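Local coordinates for protein diacylglycerol O-acyltransferase (Marinobacter hydrocarbonoclasticus, PDB 6CHJ) that probably transfers the acyl chain of acyl-CoA to diacylglycerol, giving triacylglycerol and CoA, as a wax ester synthase/diacylglycerol acyltransferase of the long-chain O-acyltransferase family, at residues 149-154 / 388-393; 29-34 / 126-131; 230-235 / 373-378. All coordinates share one frame; numbering follows the deposited sequence.

Contact 1: 149-154 / 388-393; sequences TRMLSE and LYWNGA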
loop_
_atom_site.group_PDB
_atom_site.type_symbol
_atom_site.label_atom_id
_atom_site.label_comp_id
_atom_site.label_asym_id
_atom_site.label_seq_id
_atom_site.Cartn_x
_atom_site.Cartn_y
_atom_site.Cartn_z
ATOM N N THR B 149 -16.098 -12.752 13.135
ATOM C CA THR B 149 -17.231 -12.873 14.045
ATOM C C THR B 149 -16.918 -13.853 15.176
ATOM O O THR B 149 -17.125 -13.532 16.353
ATOM C CB THR B 149 -18.497 -13.302 13.284
ATOM O OG1 THR B 149 -18.288 -14.580 12.671
ATOM C CG2 THR B 149 -18.855 -12.281 12.202
ATOM N N ARG B 150 -16.400 -15.038 14.826
ATOM C CA ARG B 150 -15.955 -16.005 15.827
ATOM C C ARG B 150 -14.998 -15.383 16.843
ATOM O O ARG B 150 -14.975 -15.791 18.012
ATOM C CB ARG B 150 -15.293 -17.197 15.126
ATOM C CG ARG B 150 -14.986 -18.377 16.036
ATOM C CD ARG B 150 -14.791 -19.670 15.244
ATOM N NE ARG B 150 -13.594 -19.631 14.406
ATOM C CZ ARG B 150 -12.383 -20.005 14.814
ATOM N NH1 ARG B 150 -12.207 -20.448 16.055
ATOM N NH2 ARG B 150 -11.347 -19.933 13.982
ATOM N N MET B 151 -14.214 -14.386 16.419
ATOM C CA MET B 151 -13.340 -13.632 17.312
ATOM C C MET B 151 -14.100 -12.907 18.417
ATOM O O MET B 151 -13.471 -12.447 19.378
ATOM C CB MET B 151 -12.527 -12.614 16.498
ATOM C CG MET B 151 -11.252 -12.139 17.182
ATOM S SD MET B 151 -10.797 -10.416 16.859
ATOM C CE MET B 151 -12.337 -9.541 17.139
ATOM N N LEU B 152 -15.420 -12.783 18.310
ATOM C CA LEU B 152 -16.207 -12.025 19.269
ATOM C C LEU B 152 -17.017 -12.973 20.148
ATOM O O LEU B 152 -17.049 -14.190 19.940
ATOM C CB LEU B 152 -17.123 -11.035 18.547
ATOM C CG LEU B 152 -16.506 -9.990 17.615
ATOM C CD1 LEU B 152 -17.501 -9.636 16.510
ATOM C CD2 LEU B 152 -16.091 -8.746 18.367
ATOM N N SER B 153 -17.685 -12.394 21.143
ATOM C CA SER B 153 -18.528 -13.155 22.046
ATOM C C SER B 153 -19.823 -12.389 22.281
ATOM O O SER B 153 -19.909 -11.180 22.039
ATOM C CB SER B 153 -17.811 -13.429 23.374
ATOM O OG SER B 153 -18.626 -14.170 24.262
ATOM N N GLU B 154 -20.838 -13.112 22.765
ATOM C CA GLU B 154 -22.125 -12.499 23.071
ATOM C C GLU B 154 -22.155 -11.803 24.428
ATOM O O GLU B 154 -22.991 -10.915 24.626
ATOM C CB GLU B 154 -23.239 -13.551 23.001
ATOM C CG GLU B 154 -23.800 -13.747 21.594
ATOM C CD GLU B 154 -24.771 -14.915 21.490
ATOM O OE1 GLU B 154 -24.344 -16.020 21.081
ATOM O OE2 GLU B 154 -25.970 -14.720 21.800
ATOM N N LEU B 388 -22.923 -8.310 19.563
ATOM C CA LEU B 388 -21.627 -8.909 19.840
ATOM C C LEU B 388 -20.709 -7.864 20.454
ATOM O O LEU B 388 -20.939 -6.654 20.353
ATOM C CB LEU B 388 -21.005 -9.522 18.579
ATOM C CG LEU B 388 -21.659 -10.816 18.093
ATOM C CD1 LEU B 388 -21.026 -11.321 16.805
ATOM C CD2 LEU B 388 -21.578 -11.863 19.178
ATOM N N TYR B 389 -19.678 -8.356 21.137
ATOM C CA TYR B 389 -18.746 -7.506 21.864
ATOM C C TYR B 389 -17.355 -8.097 21.741
ATOM O O TYR B 389 -17.193 -9.322 21.685
ATOM C CB TYR B 389 -19.127 -7.359 23.362
ATOM C CG TYR B 389 -20.573 -6.965 23.592
ATOM C CD1 TYR B 389 -21.595 -7.910 23.497
ATOM C CD2 TYR B 389 -20.924 -5.647 23.876
ATOM C CE1 TYR B 389 -22.912 -7.563 23.677
ATOM C CE2 TYR B 389 -22.253 -5.292 24.067
ATOM C CZ TYR B 389 -23.238 -6.258 23.960
ATOM O OH TYR B 389 -24.557 -5.933 24.139
ATOM N N TRP B 390 -16.360 -7.214 21.662
ATOM C CA TRP B 390 -14.954 -7.565 21.851
ATOM C C TRP B 390 -14.546 -6.934 23.169
ATOM O O TRP B 390 -14.561 -5.704 23.292
ATOM C CB TRP B 390 -14.071 -7.062 20.709
ATOM C CG TRP B 390 -12.715 -7.759 20.602
ATOM C CD1 TRP B 390 -12.430 -9.075 20.895
ATOM C CD2 TRP B 390 -11.480 -7.180 20.143
ATOM N NE1 TRP B 390 -11.095 -9.338 20.652
ATOM C CE2 TRP B 390 -10.493 -8.193 20.194
ATOM C CE3 TRP B 390 -11.113 -5.903 19.693
ATOM C CZ2 TRP B 390 -9.169 -7.964 19.818
ATOM C CZ3 TRP B 390 -9.795 -5.676 19.323
ATOM C CH2 TRP B 390 -8.840 -6.702 19.391
ATOM N N ASN B 391 -14.213 -7.781 24.145
ATOM C CA ASN B 391 -13.850 -7.368 25.506
ATOM C C ASN B 391 -14.665 -6.158 25.959
ATOM O O ASN B 391 -14.131 -5.133 26.393
ATOM C CB ASN B 391 -12.349 -7.120 25.591
ATOM C CG ASN B 391 -11.549 -8.350 25.197
ATOM O OD1 ASN B 391 -11.632 -9.379 25.856
ATOM N ND2 ASN B 391 -10.809 -8.264 24.090
ATOM N N GLY B 392 -15.994 -6.286 25.819
ATOM C CA GLY B 392 -16.932 -5.251 26.203
ATOM C C GLY B 392 -17.076 -4.099 25.231
ATOM O O GLY B 392 -17.851 -3.176 25.504
ATOM N N ALA B 393 -16.354 -4.104 24.115
ATOM C CA ALA B 393 -16.581 -3.120 23.066
ATOM C C ALA B 393 -17.656 -3.673 22.137
ATOM O O ALA B 393 -17.479 -4.738 21.536
ATOM C CB ALA B 393 -15.293 -2.810 22.303
#

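Contact 2: 29-34 / 126-131; sequences FSFPEG and RQFALY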
loop_
_atom_site.group_PDB
_atom_site.type_symbol
_atom_site.label_atom_id
_atom_site.label_comp_id
_atom_site.label_asym_id
_atom_site.label_seq_id
_atom_site.Cartn_x
_atom_site.Cartn_y
_atom_site.Cartn_z
ATOM N N PHE B 29 -16.553 -0.337 16.427
ATOM C CA PHE B 29 -16.921 -0.591 17.811
ATOM C C PHE B 29 -17.175 0.713 18.549
ATOM O O PHE B 29 -16.756 1.792 18.126
ATOM C CB PHE B 29 -15.851 -1.344 18.594
ATOM C CG PHE B 29 -15.422 -2.635 17.988
ATOM C CD1 PHE B 29 -16.013 -3.825 18.373
ATOM C CD2 PHE B 29 -14.366 -2.672 17.095
ATOM C CE1 PHE B 29 -15.588 -5.049 17.842
ATOM C CE2 PHE B 29 -13.944 -3.874 16.560
ATOM C CZ PHE B 29 -14.563 -5.070 16.933
ATOM N N SER B 30 -17.863 0.594 19.677
ATOM C CA SER B 30 -17.969 1.689 20.625
ATOM C C SER B 30 -17.006 1.440 21.779
ATOM O O SER B 30 -16.633 0.291 22.059
ATOM C CB SER B 30 -19.403 1.837 21.132
ATOM O OG SER B 30 -20.168 2.589 20.211
ATOM N N PHE B 31 -16.565 2.527 22.414
ATOM C CA PHE B 31 -15.805 2.388 23.650
ATOM C C PHE B 31 -16.600 1.531 24.633
ATOM O O PHE B 31 -17.808 1.762 24.807
ATOM C CB PHE B 31 -15.524 3.745 24.301
ATOM C CG PHE B 31 -14.360 4.503 23.716
ATOM C CD1 PHE B 31 -13.884 4.223 22.436
ATOM C CD2 PHE B 31 -13.756 5.532 24.448
ATOM C CE1 PHE B 31 -12.830 4.952 21.895
ATOM C CE2 PHE B 31 -12.699 6.261 23.912
ATOM C CZ PHE B 31 -12.234 5.964 22.635
ATOM N N PRO B 32 -15.982 0.549 25.291
ATOM C CA PRO B 32 -16.706 -0.174 26.346
ATOM C C PRO B 32 -17.116 0.806 27.437
ATOM O O PRO B 32 -16.432 1.805 27.684
ATOM C CB PRO B 32 -15.691 -1.209 26.857
ATOM C CG PRO B 32 -14.544 -1.193 25.848
ATOM C CD PRO B 32 -14.555 0.190 25.247
ATOM N N GLU B 33 -18.265 0.542 28.060
ATOM C CA GLU B 33 -18.795 1.490 29.033
ATOM C C GLU B 33 -17.787 1.743 30.146
ATOM O O GLU B 33 -17.212 0.805 30.717
ATOM C CB GLU B 33 -20.123 0.997 29.616
ATOM C CG GLU B 33 -20.839 2.008 30.550
ATOM C CD GLU B 33 -20.829 3.461 30.040
ATOM O OE1 GLU B 33 -21.890 3.946 29.586
ATOM O OE2 GLU B 33 -19.775 4.135 30.124
ATOM N N GLY B 34 -17.555 3.026 30.420
ATOM C CA GLY B 34 -16.629 3.432 31.458
ATOM C C GLY B 34 -15.164 3.374 31.092
ATOM O O GLY B 34 -14.330 3.134 31.968
ATOM N N ARG B 126 -16.297 8.411 20.707
ATOM C CA ARG B 126 -15.900 7.270 21.535
ATOM C C ARG B 126 -16.142 5.945 20.806
ATOM O O ARG B 126 -16.698 4.982 21.350
ATOM C CB ARG B 126 -16.603 7.311 22.905
ATOM C CG ARG B 126 -16.203 8.526 23.782
ATOM C CD ARG B 126 -16.867 8.562 25.186
ATOM N NE ARG B 126 -16.734 7.298 25.904
ATOM C CZ ARG B 126 -15.754 7.025 26.761
ATOM N NH1 ARG B 126 -14.802 7.930 26.993
ATOM N NH2 ARG B 126 -15.710 5.835 27.363
ATOM N N GLN B 127 -15.691 5.897 19.555
ATOM C CA GLN B 127 -15.649 4.671 18.783
ATOM C C GLN B 127 -14.230 4.436 18.288
ATOM O O GLN B 127 -13.420 5.362 18.213
ATOM C CB GLN B 127 -16.620 4.732 17.599
ATOM C CG GLN B 127 -18.007 5.204 17.982
ATOM C CD GLN B 127 -19.096 4.629 17.084
ATOM O OE1 GLN B 127 -19.543 3.494 17.276
ATOM N NE2 GLN B 127 -19.535 5.417 16.108
ATOM N N PHE B 128 -13.940 3.179 17.953
ATOM C CA PHE B 128 -12.731 2.815 17.236
ATOM C C PHE B 128 -13.087 1.791 16.154
ATOM O O PHE B 128 -14.225 1.314 16.077
ATOM C CB PHE B 128 -11.660 2.293 18.198
ATOM C CG PHE B 128 -11.996 0.986 18.846
ATOM C CD1 PHE B 128 -11.415 -0.187 18.393
ATOM C CD2 PHE B 128 -12.845 0.937 19.934
ATOM C CE1 PHE B 128 -11.701 -1.399 18.976
ATOM C CE2 PHE B 128 -13.137 -0.272 20.539
ATOM C CZ PHE B 128 -12.556 -1.446 20.058
ATOM N N ALA B 129 -12.099 1.449 15.312
ATOM C CA ALA B 129 -12.345 0.579 14.166
ATOM C C ALA B 129 -11.242 -0.462 14.016
ATOM O O ALA B 129 -10.085 -0.231 14.372
ATOM C CB ALA B 129 -12.464 1.374 12.854
ATOM N N LEU B 130 -11.612 -1.616 13.477
ATOM C CA LEU B 130 -10.644 -2.606 13.025
ATOM C C LEU B 130 -10.810 -2.753 11.522
ATOM O O LEU B 130 -11.905 -3.084 11.050
ATOM C CB LEU B 130 -10.830 -3.963 13.704
ATOM C CG LEU B 130 -10.212 -4.263 15.061
ATOM C CD1 LEU B 130 -10.150 -5.772 15.223
ATOM C CD2 LEU B 130 -8.826 -3.601 15.267
ATOM N N TYR B 131 -9.730 -2.515 10.778
ATOM C CA TYR B 131 -9.674 -2.871 9.368
ATOM C C TYR B 131 -8.717 -4.035 9.205
ATOM O O TYR B 131 -7.509 -3.880 9.427
ATOM C CB TYR B 131 -9.251 -1.708 8.477
ATOM C CG TYR B 131 -8.937 -2.202 7.069
ATOM C CD1 TYR B 131 -9.965 -2.589 6.188
ATOM C CD2 TYR B 131 -7.620 -2.342 6.652
ATOM C CE1 TYR B 131 -9.679 -3.071 4.923
ATOM C CE2 TYR B 131 -7.314 -2.833 5.395
ATOM C CZ TYR B 131 -8.338 -3.191 4.530
ATOM O OH TYR B 131 -7.977 -3.648 3.298
#

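Contact 3: 230-235 / 373-378; sequences MLNQKI and TFNVVI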
loop_
_atom_site.group_PDB
_atom_site.type_symbol
_atom_site.label_atom_id
_atom_site.label_comp_id
_atom_site.label_asym_id
_atom_site.label_seq_id
_atom_site.Cartn_x
_atom_site.Cartn_y
_atom_site.Cartn_z
ATOM N N MET B 230 -20.146 1.067 -18.223
ATOM C CA MET B 230 -19.001 1.755 -17.641
ATOM C C MET B 230 -18.385 0.966 -16.478
ATOM O O MET B 230 -17.184 1.094 -16.217
ATOM C CB MET B 230 -19.414 3.168 -17.211
ATOM C CG MET B 230 -19.760 3.310 -15.758
ATOM S SD MET B 230 -20.310 4.974 -15.257
ATOM C CE MET B 230 -18.783 5.860 -14.982
ATOM N N LEU B 231 -19.168 0.130 -15.778
ATOM C CA LEU B 231 -18.582 -0.759 -14.773
ATOM C C LEU B 231 -17.612 -1.780 -15.370
ATOM O O LEU B 231 -16.874 -2.428 -14.623
ATOM C CB LEU B 231 -19.676 -1.521 -14.014
ATOM C CG LEU B 231 -20.872 -0.739 -13.449
ATOM C CD1 LEU B 231 -21.821 -1.653 -12.706
ATOM C CD2 LEU B 231 -20.435 0.377 -12.529
ATOM N N ASN B 232 -17.586 -1.958 -16.687
ATOM C CA ASN B 232 -16.943 -3.154 -17.208
ATOM C C ASN B 232 -15.793 -2.805 -18.145
ATOM O O ASN B 232 -15.803 -3.130 -19.334
ATOM C CB ASN B 232 -18.014 -4.041 -17.863
ATOM C CG ASN B 232 -19.151 -4.375 -16.896
ATOM O OD1 ASN B 232 -20.280 -3.896 -17.047
ATOM N ND2 ASN B 232 -18.851 -5.183 -15.888
ATOM N N GLN B 233 -14.773 -2.170 -17.591
ATOM C CA GLN B 233 -13.624 -1.724 -18.353
ATOM C C GLN B 233 -12.376 -1.950 -17.503
ATOM O O GLN B 233 -12.463 -2.317 -16.331
ATOM C CB GLN B 233 -13.784 -0.248 -18.759
ATOM C CG GLN B 233 -14.560 0.570 -17.723
ATOM C CD GLN B 233 -14.801 2.023 -18.144
ATOM O OE1 GLN B 233 -14.003 2.613 -18.876
ATOM N NE2 GLN B 233 -15.911 2.601 -17.685
ATOM N N LYS B 234 -11.212 -1.761 -18.110
ATOM C CA LYS B 234 -9.953 -1.911 -17.391
ATOM C C LYS B 234 -9.855 -0.873 -16.269
ATOM O O LYS B 234 -10.305 0.272 -16.401
ATOM C CB LYS B 234 -8.767 -1.771 -18.360
ATOM C CG LYS B 234 -8.564 -2.998 -19.297
ATOM C CD LYS B 234 -7.338 -2.863 -20.215
ATOM C CE LYS B 234 -6.732 -4.239 -20.599
ATOM N NZ LYS B 234 -5.448 -4.577 -19.875
ATOM N N ILE B 235 -9.250 -1.270 -15.152
ATOM C CA ILE B 235 -9.305 -0.480 -13.933
ATOM C C ILE B 235 -7.889 -0.113 -13.497
ATOM O O ILE B 235 -6.898 -0.645 -13.990
ATOM C CB ILE B 235 -10.050 -1.208 -12.798
ATOM C CG1 ILE B 235 -9.316 -2.495 -12.437
ATOM C CG2 ILE B 235 -11.473 -1.524 -13.209
ATOM C CD1 ILE B 235 -9.742 -3.094 -11.111
ATOM N N THR B 373 -21.476 -11.260 -19.747
ATOM C CA THR B 373 -22.395 -12.143 -19.020
ATOM C C THR B 373 -22.928 -11.550 -17.711
ATOM O O THR B 373 -24.054 -11.847 -17.296
ATOM C CB THR B 373 -21.721 -13.497 -18.741
ATOM O OG1 THR B 373 -21.102 -13.985 -19.938
ATOM C CG2 THR B 373 -22.726 -14.521 -18.238
ATOM N N PHE B 374 -22.131 -10.748 -17.018
ATOM C CA PHE B 374 -22.681 -10.045 -15.876
ATOM C C PHE B 374 -21.897 -8.764 -15.677
ATOM O O PHE B 374 -20.706 -8.689 -15.982
ATOM C CB PHE B 374 -22.706 -10.903 -14.595
ATOM C CG PHE B 374 -21.367 -11.463 -14.190
ATOM C CD1 PHE B 374 -20.537 -10.749 -13.336
ATOM C CD2 PHE B 374 -20.964 -12.729 -14.620
ATOM C CE1 PHE B 374 -19.302 -11.270 -12.940
ATOM C CE2 PHE B 374 -19.735 -13.263 -14.228
ATOM C CZ PHE B 374 -18.899 -12.530 -13.383
ATOM N N ASN B 375 -22.589 -7.748 -15.181
ATOM C CA ASN B 375 -21.965 -6.448 -15.038
ATOM C C ASN B 375 -21.405 -6.217 -13.650
ATOM O O ASN B 375 -20.534 -5.356 -13.496
ATOM C CB ASN B 375 -22.968 -5.350 -15.391
ATOM C CG ASN B 375 -23.584 -5.545 -16.777
ATOM O OD1 ASN B 375 -24.590 -6.239 -16.925
ATOM N ND2 ASN B 375 -22.982 -4.929 -17.786
ATOM N N VAL B 376 -21.830 -6.996 -12.654
ATOM C CA VAL B 376 -21.412 -6.764 -11.276
ATOM C C VAL B 376 -21.674 -8.022 -10.455
ATOM O O VAL B 376 -22.565 -8.812 -10.772
ATOM C CB VAL B 376 -22.157 -5.527 -10.709
ATOM C CG1 VAL B 376 -23.671 -5.710 -10.841
ATOM C CG2 VAL B 376 -21.753 -5.252 -9.271
ATOM N N VAL B 377 -20.902 -8.197 -9.386
ATOM C CA VAL B 377 -21.152 -9.222 -8.373
ATOM C C VAL B 377 -21.928 -8.587 -7.234
ATOM O O VAL B 377 -21.570 -7.505 -6.765
ATOM C CB VAL B 377 -19.835 -9.826 -7.856
ATOM C CG1 VAL B 377 -20.111 -10.801 -6.689
ATOM C CG2 VAL B 377 -19.099 -10.517 -9.010
ATOM N N ILE B 378 -22.996 -9.240 -6.797
ATOM C CA ILE B 378 -23.729 -8.837 -5.604
ATOM C C ILE B 378 -23.744 -10.044 -4.674
ATOM O O ILE B 378 -24.556 -10.963 -4.848
ATOM C CB ILE B 378 -25.154 -8.365 -5.911
ATOM C CG1 ILE B 378 -25.166 -7.297 -7.010
ATOM C CG2 ILE B 378 -25.801 -7.838 -4.631
ATOM C CD1 ILE B 378 -26.572 -6.680 -7.268
#

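Contact 1: 149-154 / 388-393
The isobutyl group of Leu388 crosses that of Leu152 at about a right angle, CD1 of Leu388 standing 3.9 Å from CD1 of Leu152. Its other branch takes a polar neighbour: CD2 of Leu388 lies 3.4 Å from the carbonyl O of Ser153, and CG of Glu154 packs against the same methyl. The Glu154 carboxylate runs on to a salt bridge with Arg386.

At Tyr389 the backbones join. Ser153 N donates to Tyr389 O at 3.2 Å, almost straight (173°), and Tyr389 N returns a bond to Ser153 O at 3.0 Å, bent to 149°; both donors approach nearly along the C=O axis. The Tyr389 ring brings its edge to Ser153 O.

Trp390, with CG anti to its backbone N (chi1 -161°), carries the apolar end. Met151, bent at chi2 and chi3, sets CE over the five-membered ring, 3.6 Å from the centroid, with SD obliquely placed, a Met-aromatic contact. Asn391 ND2 lies over the opposite face, NE1 of the indole is bonded to Pro162 O, and CD2 of Leu152 reaches CB of Trp390 at 3.5 Å. An alanine here would remove the indole, and so would probably loosen the seat of Met151 and leave the Pro162 carbonyl without this donor.

From Trp390 to Ala393 the chain makes a type I' turn: Asn391 and Gly392 both have positive phi, and Trp390 and Ala393 exchange two backbone bonds, Trp390 N to Ala393 O being 2.7 Å. The arrangement is thus a tight beta hairpin between strands 389-390 and 393-401, its outer strand joined by a single antiparallel bridge to the segment that follows helix 141-150.

Contact 2: 29-34 / 126-131
Three backbone bonds set the antiparallel register: Phe29 N to Phe128 O at 2.9 Å, nearly straight (174°), Phe128 N back to Phe29 O, and Phe31 N to Arg126 O at 2.7 Å. The tight part is the face bearing Phe29 and Phe128. Phe128 holds CG between its N and carbonyl carbon, the crowded position (chi1 67°), which turns its ring beneath Phe29, whose CB sits over that ring 3.8 Å from the centroid. The two rings lie 16° from parallel but slid apart, so they barely overlap; CD2 of Phe29 nears CE1 of Phe128 at 3.5 Å. CG of Leu130 meets the Phe29 ring edge, and Val40 and Leu43 of helix 39-49 pack on Phe128.

Beyond the strand end the contact becomes solvent-facing. Arg126, exposed, passes CA and CB across one face of the Phe31 ring, then bends at chi3 so that its guanidinium turns a face to the ring's edge, CD2 of Phe31 lying 3.4 Å from CZ of Arg126. Its NH2 is bonded to Ala35 O. On the other sheet face, Ser30 OG is bonded to Glu396.

Because the guanidinium offers its face to carbon, its N-H groups can still point to oxygen, so Arg126 probably shields Phe31 without having to bury its charge.

Contact 3: 230-235 / 373-378
Asn232 brings its side chain directly at Asn375. Its CB points toward the other segment, and CG is anti to the carbonyl carbon, beside the backbone N (chi1 -56°). This puts the amide carbon CG 3.8 Å from the backbone O of Asn375. From there the two branches divide. OD1 of Asn232 accepts from ND2 of Asn375 at 3.0 Å, with 159° at the hydrogen; the donor stands above the carbonyl plane of Asn232 and off its lone pairs. OD1 also lies 3.5 Å from CB of Asn375. The other branch, ND2 of Asn232, donates to the backbone O of Asn375 at 2.9 Å, again from above the carbonyl plane, and is bonded to Arg407 O as well. One amide therefore grips both the side chain and the main chain of a single residue, and the two amide planes, 55° apart, cross rather than pair flat.

The chain at Asn375 leads into strand 376-380, in a mixed six-stranded sheet that also contains 239-247, the strand following the 230-235 loop. Another six-stranded mixed sheet contains strand 22-30, and two such sheets are consistent with the two-domain fold of CoA-dependent acyltransferases.

The Asn375 amide is fully engaged: ND2 is also bonded to Pro227 O, and OD1 receives Val290 N. With both N-H groups and the oxygen taken, its rotation is probably fixed, and the buried polar group is satisfied.

Alongside, CB of Leu231 lies 4.0 Å from Asn375 O. Its CD1 adds a light apolar touch, 4.4 Å from CB of Val376, while Leu274 of helix 262-280 packs on the same leucine.

In the fold
From the N terminus, strand 22-30 is met by strand 127-135 when the chain returns, and contact 2 closes that loop of 91 residues within the first sheet. The chain then enters helix 141-150, from whose last part contact 1 opens. It closes only at 388-393, so its loop encloses the whole of contact 3, which joins 230-235 to 373-378; none of the three cross. Contacts 1 and 2 touch, Leu152 and Ala393 packing on Phe29, and serve the same sheet, to which the late strands 389-390 and 393-401 add. Contact 3 lies about 36 Å from either, centre to centre, across the chain's centre, and ties the 230-235 loop to a strand of the second sheet.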